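PDB 6K4T: metallo-beta-lactamase from Serratia marcescens, which hydrolyses the amide bond of the beta-lactam ring in antibiotics at a two-zinc site, probably as a subclass B3 metallo-beta-lactamase. Local coordinates for residues S27-S32 with I210-H215; L69-H74 with I155-Q160; G95-D100 with H150-I155. All blocks are in the same frame, centred on the assembly; numbering follows the deposited sequence. Where two conformers were deposited one is given.

Interaction 1 of 3, residues S27-S32 with I210-H215; sequences SAVLLS and IAIAAH. With ZN (zinc ion), chain C; JKE (2-sulfanylbenzoic acid), chain D.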
loop_
_atom_site.group_PDB
_atom_site.type_symbol
_atom_site.label_atom_id
_atom_site.label_comp_id
_atom_site.label_asym_id
_atom_site.label_seq_id
_atom_site.Cartn_x
_atom_site.Cartn_y
_atom_site.Cartn_z
ATOM N N SER A 27 4.653 -5.453 0.089
ATOM C CA SER A 27 5.387 -4.208 0.294
ATOM C C SER A 27 5.048 -3.583 1.642
ATOM O O SER A 27 3.899 -3.537 2.048
ATOM C CB SER A 27 5.107 -3.216 -0.792
ATOM O OG SER A 27 5.547 -3.748 -2.020
ATOM N N ALA A 28 6.077 -3.037 2.285
ATOM C CA ALA A 28 5.930 -2.038 3.308
ATOM C C ALA A 28 7.093 -1.077 3.132
ATOM O O ALA A 28 8.201 -1.476 2.748
ATOM C CB ALA A 28 5.946 -2.669 4.682
ATOM N N VAL A 29 6.840 0.210 3.376
ATOM C CA VAL A 29 7.831 1.252 3.162
ATOM C C VAL A 29 7.985 2.073 4.448
ATOM O O VAL A 29 7.019 2.484 5.083
ATOM C CB VAL A 29 7.473 2.136 1.956
ATOM C CG1 VAL A 29 8.183 3.481 2.001
ATOM C CG2 VAL A 29 7.750 1.401 0.655
ATOM N N LEU A 30 9.245 2.341 4.800
ATOM C CA LEU A 30 9.561 3.313 5.819
ATOM C C LEU A 30 10.066 4.592 5.159
ATOM O O LEU A 30 11.061 4.563 4.394
ATOM C CB LEU A 30 10.623 2.763 6.766
ATOM C CG LEU A 30 10.838 3.622 8.010
ATOM C CD1 LEU A 30 9.701 3.410 9.002
ATOM C CD2 LEU A 30 12.175 3.356 8.659
ATOM N N LEU A 31 9.392 5.703 5.460
ATOM C CA LEU A 31 9.790 7.008 5.014
ATOM C C LEU A 31 10.402 7.696 6.230
ATOM O O LEU A 31 9.685 7.978 7.201
ATOM C CB LEU A 31 8.572 7.788 4.535
ATOM C CG LEU A 31 8.867 9.172 3.958
ATOM C CD1 LEU A 31 9.711 9.080 2.693
ATOM C CD2 LEU A 31 7.559 9.915 3.659
ATOM N N SER A 32 11.721 7.901 6.213
ATOM C CA SER A 32 12.450 8.239 7.431
ATOM C C SER A 32 12.780 9.734 7.516
ATOM O O SER A 32 12.914 10.453 6.514
ATOM C CB SER A 32 13.703 7.413 7.558
ATOM O OG SER A 32 14.559 7.644 6.444
ATOM N N ILE A 210 8.585 6.810 -9.147
ATOM C CA ILE A 210 8.871 5.518 -8.522
ATOM C C ILE A 210 7.551 4.997 -7.970
ATOM O O ILE A 210 7.001 5.577 -7.044
ATOM C CB ILE A 210 9.936 5.628 -7.416
ATOM C CG1 ILE A 210 11.261 6.143 -7.994
ATOM C CG2 ILE A 210 10.119 4.295 -6.697
ATOM C CD1 ILE A 210 12.268 6.597 -6.951
ATOM N N ALA A 211 7.067 3.892 -8.522
ATOM C CA ALA A 211 5.863 3.226 -7.999
ATOM C C ALA A 211 6.287 1.992 -7.204
ATOM O O ALA A 211 7.069 1.166 -7.675
ATOM C CB ALA A 211 4.906 2.848 -9.095
ATOM N N ILE A 212 5.803 1.895 -5.975
ATOM C CA ILE A 212 5.946 0.719 -5.157
ATOM C C ILE A 212 4.532 0.176 -4.986
ATOM O O ILE A 212 3.716 0.791 -4.314
ATOM C CB ILE A 212 6.604 1.066 -3.802
ATOM C CG1 ILE A 212 8.012 1.631 -3.989
ATOM C CG2 ILE A 212 6.629 -0.136 -2.877
ATOM C CD1 ILE A 212 8.429 2.645 -2.956
ATOM N N ALA A 213 4.242 -0.974 -5.591
ATOM C CA ALA A 213 2.892 -1.532 -5.536
ATOM C C ALA A 213 2.733 -2.399 -4.289
ATOM O O ALA A 213 3.663 -3.056 -3.857
ATOM C CB ALA A 213 2.632 -2.336 -6.780
ATOM N N ALA A 214 1.527 -2.382 -3.705
ATOM C CA ALA A 214 1.268 -3.109 -2.457
ATOM C C ALA A 214 1.688 -4.583 -2.576
ATOM O O ALA A 214 2.318 -5.134 -1.662
ATOM C CB ALA A 214 -0.191 -2.980 -2.096
ATOM N N HIS A 215 1.352 -5.209 -3.704
ATOM C CA HIS A 215 1.979 -6.457 -4.144
ATOM C C HIS A 215 3.177 -6.092 -5.003
ATOM O O HIS A 215 2.983 -5.599 -6.116
ATOM C CB HIS A 215 0.974 -7.343 -4.912
ATOM C CG HIS A 215 -0.048 -7.943 -4.002
ATOM N ND1 HIS A 215 0.205 -9.110 -3.303
ATOM C CD2 HIS A 215 -1.277 -7.523 -3.606
ATOM C CE1 HIS A 215 -0.821 -9.388 -2.527
ATOM N NE2 HIS A 215 -1.762 -8.444 -2.706
HETATM ZN ZN ZN C . -3.266 -8.003 -1.352
HETATM S SD JKE D . -5.487 -8.731 -1.244
HETATM C CG JKE D . -4.696 -7.439 -4.166
HETATM C CZ JKE D . -5.368 -8.748 -4.054
HETATM C CD1 JKE D . -6.433 -10.640 -2.863
HETATM O OD1 JKE D . -4.606 -6.946 -5.291
HETATM C CD2 JKE D . -6.256 -10.658 -5.261
HETATM O OD2 JKE D . -4.214 -6.809 -3.131
HETATM C CE1 JKE D . -5.789 -9.399 -2.813
HETATM C CE2 JKE D . -5.615 -9.433 -5.251
HETATM C CG1 JKE D . -6.672 -11.267 -4.085
#

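Interaction 2 of 3, residues L69-H74 with I155-Q160; sequences LSTHSH and ITWTWQ. With ZN (zinc ion), chain B; JKE (2-sulfanylbenzoic acid), chain D.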
loop_
_atom_site.group_PDB
_atom_site.type_symbol
_atom_site.label_atom_id
_atom_site.label_comp_id
_atom_site.label_asym_id
_atom_site.label_seq_id
_atom_site.Cartn_x
_atom_site.Cartn_y
_atom_site.Cartn_z
ATOM N N LEU A 69 0.436 4.152 7.781
ATOM C CA LEU A 69 -0.524 4.417 6.728
ATOM C C LEU A 69 -0.974 3.093 6.124
ATOM O O LEU A 69 -0.145 2.264 5.779
ATOM C CB LEU A 69 0.112 5.292 5.645
ATOM C CG LEU A 69 0.857 6.530 6.139
ATOM C CD1 LEU A 69 1.303 7.384 4.972
ATOM C CD2 LEU A 69 0.021 7.357 7.120
ATOM N N SER A 70 -2.284 2.929 5.940
ATOM C CA SER A 70 -2.849 1.708 5.393
ATOM C C SER A 70 -3.324 1.956 3.960
ATOM O O SER A 70 -4.083 2.906 3.706
ATOM C CB SER A 70 -3.992 1.241 6.255
ATOM O OG SER A 70 -4.689 0.156 5.642
ATOM N N THR A 71 -2.898 1.096 3.042
ATOM C CA THR A 71 -3.489 1.064 1.695
ATOM C C THR A 71 -4.918 0.505 1.756
ATOM O O THR A 71 -5.864 1.232 1.500
ATOM C CB THR A 71 -2.639 0.251 0.709
ATOM O OG1 THR A 71 -2.404 -1.049 1.264
ATOM C CG2 THR A 71 -1.342 0.951 0.353
ATOM N N HIS A 72 -5.056 -0.783 2.094
ATOM C CA HIS A 72 -6.364 -1.318 2.316
ATOM C C HIS A 72 -6.350 -2.443 3.340
ATOM O O HIS A 72 -5.312 -3.022 3.656
ATOM C CB HIS A 72 -7.007 -1.766 1.003
ATOM C CG HIS A 72 -6.467 -3.027 0.401
ATOM N ND1 HIS A 72 -5.442 -3.041 -0.519
ATOM C CD2 HIS A 72 -6.845 -4.325 0.568
ATOM C CE1 HIS A 72 -5.189 -4.296 -0.879
ATOM N NE2 HIS A 72 -6.050 -5.109 -0.230
ATOM N N SER A 73 -7.564 -2.750 3.805
ATOM C CA SER A 73 -7.804 -3.543 4.996
ATOM C C SER A 73 -8.069 -5.014 4.662
ATOM O O SER A 73 -9.133 -5.529 4.974
ATOM C CB SER A 73 -8.945 -2.923 5.753
ATOM O OG SER A 73 -10.033 -2.647 4.888
ATOM N N HIS A 74 -7.085 -5.669 4.024
ATOM C CA HIS A 74 -7.055 -7.151 3.958
ATOM C C HIS A 74 -5.848 -7.682 4.735
ATOM O O HIS A 74 -4.858 -6.965 4.954
ATOM C CB HIS A 74 -7.021 -7.644 2.502
ATOM C CG HIS A 74 -8.269 -7.328 1.762
ATOM N ND1 HIS A 74 -8.323 -7.167 0.397
ATOM C CD2 HIS A 74 -9.517 -7.118 2.225
ATOM C CE1 HIS A 74 -9.570 -6.905 0.056
ATOM N NE2 HIS A 74 -10.317 -6.847 1.147
ATOM N N ILE A 155 -6.535 3.651 -0.088
ATOM C CA ILE A 155 -5.763 4.861 -0.274
ATOM C C ILE A 155 -4.439 4.497 -0.949
ATOM O O ILE A 155 -3.742 3.552 -0.560
ATOM C CB ILE A 155 -5.501 5.590 1.065
ATOM C CG1 ILE A 155 -6.796 6.012 1.763
ATOM C CG2 ILE A 155 -4.540 6.764 0.853
ATOM C CD1 ILE A 155 -7.543 7.147 1.119
ATOM N N THR A 156 -4.072 5.313 -1.932
ATOM C CA THR A 156 -2.759 5.337 -2.553
ATOM C C THR A 156 -2.037 6.570 -1.995
ATOM O O THR A 156 -2.616 7.662 -1.934
ATOM C CB THR A 156 -2.926 5.363 -4.080
ATOM O OG1 THR A 156 -3.417 4.091 -4.511
ATOM C CG2 THR A 156 -1.671 5.701 -4.845
ATOM N N TRP A 157 -0.779 6.400 -1.593
ATOM C CA TRP A 157 -0.051 7.410 -0.809
ATOM C C TRP A 157 1.124 7.923 -1.621
ATOM O O TRP A 157 1.827 7.113 -2.251
ATOM C CB TRP A 157 0.448 6.799 0.495
ATOM C CG TRP A 157 -0.612 6.209 1.367
ATOM C CD1 TRP A 157 -0.992 4.900 1.372
ATOM C CD2 TRP A 157 -1.401 6.872 2.371
ATOM N NE1 TRP A 157 -1.965 4.701 2.309
ATOM C CE2 TRP A 157 -2.219 5.878 2.954
ATOM C CE3 TRP A 157 -1.496 8.185 2.852
ATOM C CZ2 TRP A 157 -3.113 6.160 3.985
ATOM C CZ3 TRP A 157 -2.359 8.449 3.893
ATOM C CH2 TRP A 157 -3.171 7.453 4.434
ATOM N N THR A 158 1.357 9.241 -1.621
ATOM C CA THR A 158 2.420 9.815 -2.462
ATOM C C THR A 158 3.282 10.794 -1.669
ATOM O O THR A 158 2.828 11.414 -0.705
ATOM C CB THR A 158 1.839 10.509 -3.701
ATOM O OG1 THR A 158 1.017 11.613 -3.320
ATOM C CG2 THR A 158 1.005 9.575 -4.549
ATOM N N TRP A 159 4.537 10.912 -2.080
ATOM C CA TRP A 159 5.439 11.833 -1.445
ATOM C C TRP A 159 6.606 12.095 -2.385
ATOM O O TRP A 159 6.681 11.474 -3.425
ATOM C CB TRP A 159 5.933 11.288 -0.106
ATOM C CG TRP A 159 6.663 9.983 -0.202
ATOM C CD1 TRP A 159 8.001 9.786 -0.385
ATOM C CD2 TRP A 159 6.094 8.669 -0.046
ATOM N NE1 TRP A 159 8.297 8.447 -0.377
ATOM C CE2 TRP A 159 7.141 7.742 -0.164
ATOM C CE3 TRP A 159 4.809 8.185 0.206
ATOM C CZ2 TRP A 159 6.935 6.367 -0.064
ATOM C CZ3 TRP A 159 4.602 6.827 0.314
ATOM C CH2 TRP A 159 5.655 5.932 0.181
ATOM N N GLN A 160 7.531 12.950 -1.940
ATOM C CA GLN A 160 8.762 13.221 -2.678
ATOM C C GLN A 160 9.961 12.853 -1.810
ATOM O O GLN A 160 10.012 13.199 -0.623
ATOM C CB GLN A 160 8.822 14.685 -3.110
ATOM C CG GLN A 160 7.622 15.073 -3.955
ATOM C CD GLN A 160 7.707 16.467 -4.511
ATOM O OE1 GLN A 160 8.509 17.279 -4.062
ATOM N NE2 GLN A 160 6.871 16.740 -5.500
HETATM ZN ZN ZN B . -6.737 -6.893 -0.960
HETATM S SD JKE D . -5.487 -8.731 -1.244
HETATM C CG JKE D . -4.696 -7.439 -4.166
HETATM C CZ JKE D . -5.368 -8.748 -4.054
HETATM C CD1 JKE D . -6.433 -10.640 -2.863
HETATM O OD1 JKE D . -4.606 -6.946 -5.291
HETATM C CD2 JKE D . -6.256 -10.658 -5.261
HETATM O OD2 JKE D . -4.214 -6.809 -3.131
HETATM C CE1 JKE D . -5.789 -9.399 -2.813
HETATM C CE2 JKE D . -5.615 -9.433 -5.251
HETATM C CG1 JKE D . -6.672 -11.267 -4.085
#

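Interaction 3 of 3, residues G95-D100 with H150-I155; sequences GAANVD and HTEGGI. With ZN (zinc ion), chain B; JKE (2-sulfanylbenzoic acid), chain D.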
loop_
_atom_site.group_PDB
_atom_site.type_symbol
_atom_site.label_atom_id
_atom_site.label_comp_id
_atom_site.label_asym_id
_atom_site.label_seq_id
_atom_site.Cartn_x
_atom_site.Cartn_y
_atom_site.Cartn_z
ATOM N N GLY A 95 -8.337 5.359 4.800
ATOM C CA GLY A 95 -9.563 5.863 4.214
ATOM C C GLY A 95 -10.741 5.594 5.124
ATOM O O GLY A 95 -10.793 4.584 5.813
ATOM N N ALA A 96 -11.700 6.516 5.107
ATOM C CA ALA A 96 -12.790 6.553 6.073
ATOM C C ALA A 96 -13.511 5.210 6.129
ATOM O O ALA A 96 -13.824 4.707 7.198
ATOM C CB ALA A 96 -13.737 7.678 5.726
ATOM N N ALA A 97 -13.804 4.647 4.964
ATOM C CA ALA A 97 -14.652 3.431 4.918
ATOM C C ALA A 97 -13.881 2.165 5.335
ATOM O O ALA A 97 -14.490 1.125 5.474
ATOM C CB ALA A 97 -15.227 3.251 3.535
ATOM N N ASN A 98 -12.562 2.224 5.511
ATOM C CA ASN A 98 -11.810 1.062 5.966
ATOM C C ASN A 98 -11.474 1.157 7.460
ATOM O O ASN A 98 -10.886 0.217 8.016
ATOM C CB ASN A 98 -10.532 0.863 5.147
ATOM C CG ASN A 98 -10.750 0.290 3.762
ATOM O OD1 ASN A 98 -11.879 -0.014 3.378
ATOM N ND2 ASN A 98 -9.658 0.135 3.015
ATOM N N VAL A 99 -11.778 2.294 8.103
ATOM C CA VAL A 99 -11.384 2.462 9.494
ATOM C C VAL A 99 -11.945 1.322 10.354
ATOM O O VAL A 99 -11.235 0.731 11.180
ATOM C CB VAL A 99 -11.807 3.854 9.999
ATOM C CG1 VAL A 99 -11.810 3.936 11.508
ATOM C CG2 VAL A 99 -10.929 4.940 9.405
ATOM N N ASP A 100 -13.240 1.042 10.227
ATOM C CA ASP A 100 -13.894 0.057 11.062
ATOM C C ASP A 100 -13.265 -1.332 10.842
ATOM O O ASP A 100 -13.077 -2.102 11.770
ATOM C CB ASP A 100 -15.394 0.062 10.777
ATOM C CG ASP A 100 -16.186 -0.750 11.775
ATOM O OD1 ASP A 100 -16.114 -0.408 12.967
ATOM O OD2 ASP A 100 -16.847 -1.705 11.348
ATOM N N HIS A 150 -11.257 -2.009 -4.927
ATOM C CA HIS A 150 -10.818 -3.244 -4.269
ATOM C C HIS A 150 -11.373 -3.287 -2.839
ATOM O O HIS A 150 -11.795 -4.342 -2.376
ATOM C CB HIS A 150 -9.297 -3.374 -4.383
ATOM C CG HIS A 150 -8.731 -4.627 -3.811
ATOM N ND1 HIS A 150 -8.701 -5.821 -4.513
ATOM C CD2 HIS A 150 -8.146 -4.882 -2.619
ATOM C CE1 HIS A 150 -8.094 -6.748 -3.772
ATOM N NE2 HIS A 150 -7.740 -6.191 -2.606
ATOM N N THR A 151 -11.369 -2.118 -2.188
ATOM C CA THR A 151 -12.083 -1.874 -0.914
ATOM C C THR A 151 -12.639 -0.457 -0.985
ATOM O O THR A 151 -12.124 0.362 -1.763
ATOM C CB THR A 151 -11.178 -2.012 0.319
ATOM O OG1 THR A 151 -10.209 -0.958 0.296
ATOM C CG2 THR A 151 -10.516 -3.372 0.439
ATOM N N GLU A 152 -13.630 -0.136 -0.139
ATOM C CA GLU A 152 -14.227 1.177 -0.237
ATOM C C GLU A 152 -13.233 2.238 0.258
ATOM O O GLU A 152 -13.220 3.378 -0.230
ATOM C CB GLU A 152 -15.523 1.269 0.561
ATOM C CG GLU A 152 -16.712 0.591 -0.084
ATOM C CD GLU A 152 -18.031 0.833 0.630
ATOM O OE1 GLU A 152 -18.008 1.508 1.658
ATOM O OE2 GLU A 152 -19.078 0.365 0.137
ATOM N N GLY A 153 -12.383 1.895 1.241
ATOM C CA GLY A 153 -11.499 2.884 1.873
ATOM C C GLY A 153 -10.057 2.848 1.388
ATOM O O GLY A 153 -9.171 3.396 2.039
ATOM N N GLY A 154 -9.809 2.263 0.209
ATOM C CA GLY A 154 -8.437 2.166 -0.318
ATOM C C GLY A 154 -7.806 3.527 -0.510
ATOM O O GLY A 154 -8.438 4.438 -1.061
ATOM N N ILE A 155 -6.535 3.651 -0.088
ATOM C CA ILE A 155 -5.763 4.861 -0.274
ATOM C C ILE A 155 -4.439 4.497 -0.949
ATOM O O ILE A 155 -3.742 3.552 -0.560
ATOM C CB ILE A 155 -5.501 5.590 1.065
ATOM C CG1 ILE A 155 -6.796 6.012 1.763
ATOM C CG2 ILE A 155 -4.540 6.764 0.853
ATOM C CD1 ILE A 155 -7.543 7.147 1.119
HETATM ZN ZN ZN B . -6.737 -6.893 -0.960
HETATM S SD JKE D . -5.487 -8.731 -1.244
HETATM C CG JKE D . -4.696 -7.439 -4.166
HETATM C CZ JKE D . -5.368 -8.748 -4.054
HETATM C CD1 JKE D . -6.433 -10.640 -2.863
HETATM O OD1 JKE D . -4.606 -6.946 -5.291
HETATM C CD2 JKE D . -6.256 -10.658 -5.261
HETATM O OD2 JKE D . -4.214 -6.809 -3.131
HETATM C CE1 JKE D . -5.789 -9.399 -2.813
HETATM C CE2 JKE D . -5.615 -9.433 -5.251
HETATM C CG1 JKE D . -6.672 -11.267 -4.085
HETATM O O HOH W 1 -6.832 3.143 3.635
#

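Interaction 1 of 3, residues S27-S32 with I210-H215
Ser27 and Ala214 bring the two backbones together, their CA atoms 5.1 Å apart, where the chain enters strand 29-31 and where it leaves strand 210-213. The main-chain bond is nearly straight, from Ser27 N to Ala214 O at 2.9 Å with 166° at the hydrogen. The serine side chain adds a second grip, Ser27 OG giving its proton to Ala213 O at 2.7 Å. With OG opposite the carbonyl carbon and next to the backbone nitrogen (chi1 -62°), both donors of this one residue face the same strand end and take successive carbonyls. The hydroxyl approaches the Ala213 carbonyl from somewhat off its plane, tilted by 23°.

Further along, apolar packing takes over. Val29 CG2 turns onto the branched side chain of Ile212 and meets Ile212 CD1 at 3.9 Å and Ile212 CG2 at 4.0 Å. Phe172, from the neighbouring strand 166-173, lies against both Ser27 and Val29.

His215 follows directly on the paired carbonyls, and its NE2 binds zinc at 2.1 Å. Asp76 and His77 serve the same metal, while 2-sulfanylbenzoic acid supplies SD and OD2, each at 2.3 Å; the carboxylate oxygen OD2 lies at the edge of the imidazole, in its plane. Two hydrogen bonds from Ser27 thus occupy consecutive buried carbonyls immediately ahead of a metal ligand, which probably helps hold the backbone from which His215 reaches its zinc.

Interaction 2 of 3, residues L69-H74 with I155-Q160
Leu69 lies across one face of the Trp157 indole, the dense part of this contact; Ile155, from the indole's own strand, covers the other. Leu69 CB stands 3.8 Å from the centroid of the Trp157 six-membered ring, 18° off its normal, in a CH-pi contact, and Leu69 CD1 reaches Trp157 CE3 at 3.6 Å. Ile155 CG2 lies 3.2 Å above the Trp157 ring plane. At the rim, Trp157 NE1 gives a weak, bent hydrogen bond to Ser70 O (3.1 Å, 142°). Ile155 N donates more squarely to Thr71 O at 3.0 Å, and Thr71 CA returns a CA-H...O contact of 3.4 Å to Ile155 O. Thr71 turns its OG1 to Asp41, while its CG2 faces the indole.

Packing thins in both directions from here. One way, strand 155-163 runs out to solvent-exposed Gln160; the other way, in the loop after strand 65-69, His72 NE2 and His74 ND1 turn away to bind the first zinc, His74 holding the N-cap position of helix 75-78. The contact therefore joins the end of strand 65-69, flanked by strands 37-40 and 91-95, to strand 155-163 of the second sheet, between 140-146 and 166-173.

Interaction 3 of 3, residues G95-D100 with H150-I155
The loop that carries the zinc ligand His150 makes a type I beta turn from Thr151 to Gly154, and this turn rests on the bend between strand 91-95 and helix 99-104. Asn98 is the main polar link. Its ND2 donates to Thr151 OG1 at 3.0 Å in an almost linear bond (170°), the hydroxyl lying practically in the amide plane. On the other arm of the amide, Asn98 OD1 accepts a weaker bond from Gly153 N at 2.9 Å, bent to 135°. Together they probably hold the amide's rotation, the straight bond to Thr151 OG1 more firmly than the bent one. The threonine hydroxyl is tucked between its own backbone nitrogen and carbonyl carbon (chi1 67°), where it meets the asparagine.

Beside this, two glycines let the main chains come into direct contact: the CA atoms of Gly95 and Gly153 are 4.3 Å apart, and Gly95 CA makes a CA-H...O contact of 3.3 Å with Gly153 O. A water bridges the two, accepting from Gly95 N and lying 2.8 Å from Gly153 O. Ile155 CG1 packs against Gly95 N, and at the solvent-exposed margin Ala97 CB packs on Glu152 CB at 3.6 Å.

Thr151 also leans on His72, and His150, held through ND1 by Thr177 O, completes with His72 and His74 the three-histidine zinc site of the metallo-beta-lactamase fold, where zinc ligands lie on loops at the ends of strands.

In the fold
Interaction 2 is the most central of the three, interaction 1 lies a little farther out and interaction 3 farthest. Interaction 2 is fully buried and interaction 1 nearly so, His215 being partly exposed; each joins one sheet of the sandwich to the other, and they meet where Leu31 and Val29 pack on Trp159. Interaction 3 shares Ile155 with interaction 2 but reaches an exposed margin. Their chemistry shifts accordingly: serine-to-carbonyl bonds beside aliphatic packing in the first, aliphatic-on-indole packing in the second, side-chain amide, glycine and water contacts in the third. Interactions 2 and 3 supply the histidines of one zinc, interaction 1 one histidine of the other, and the sulfur SD of the bound 2-sulfanylbenzoic acid bridges both metals.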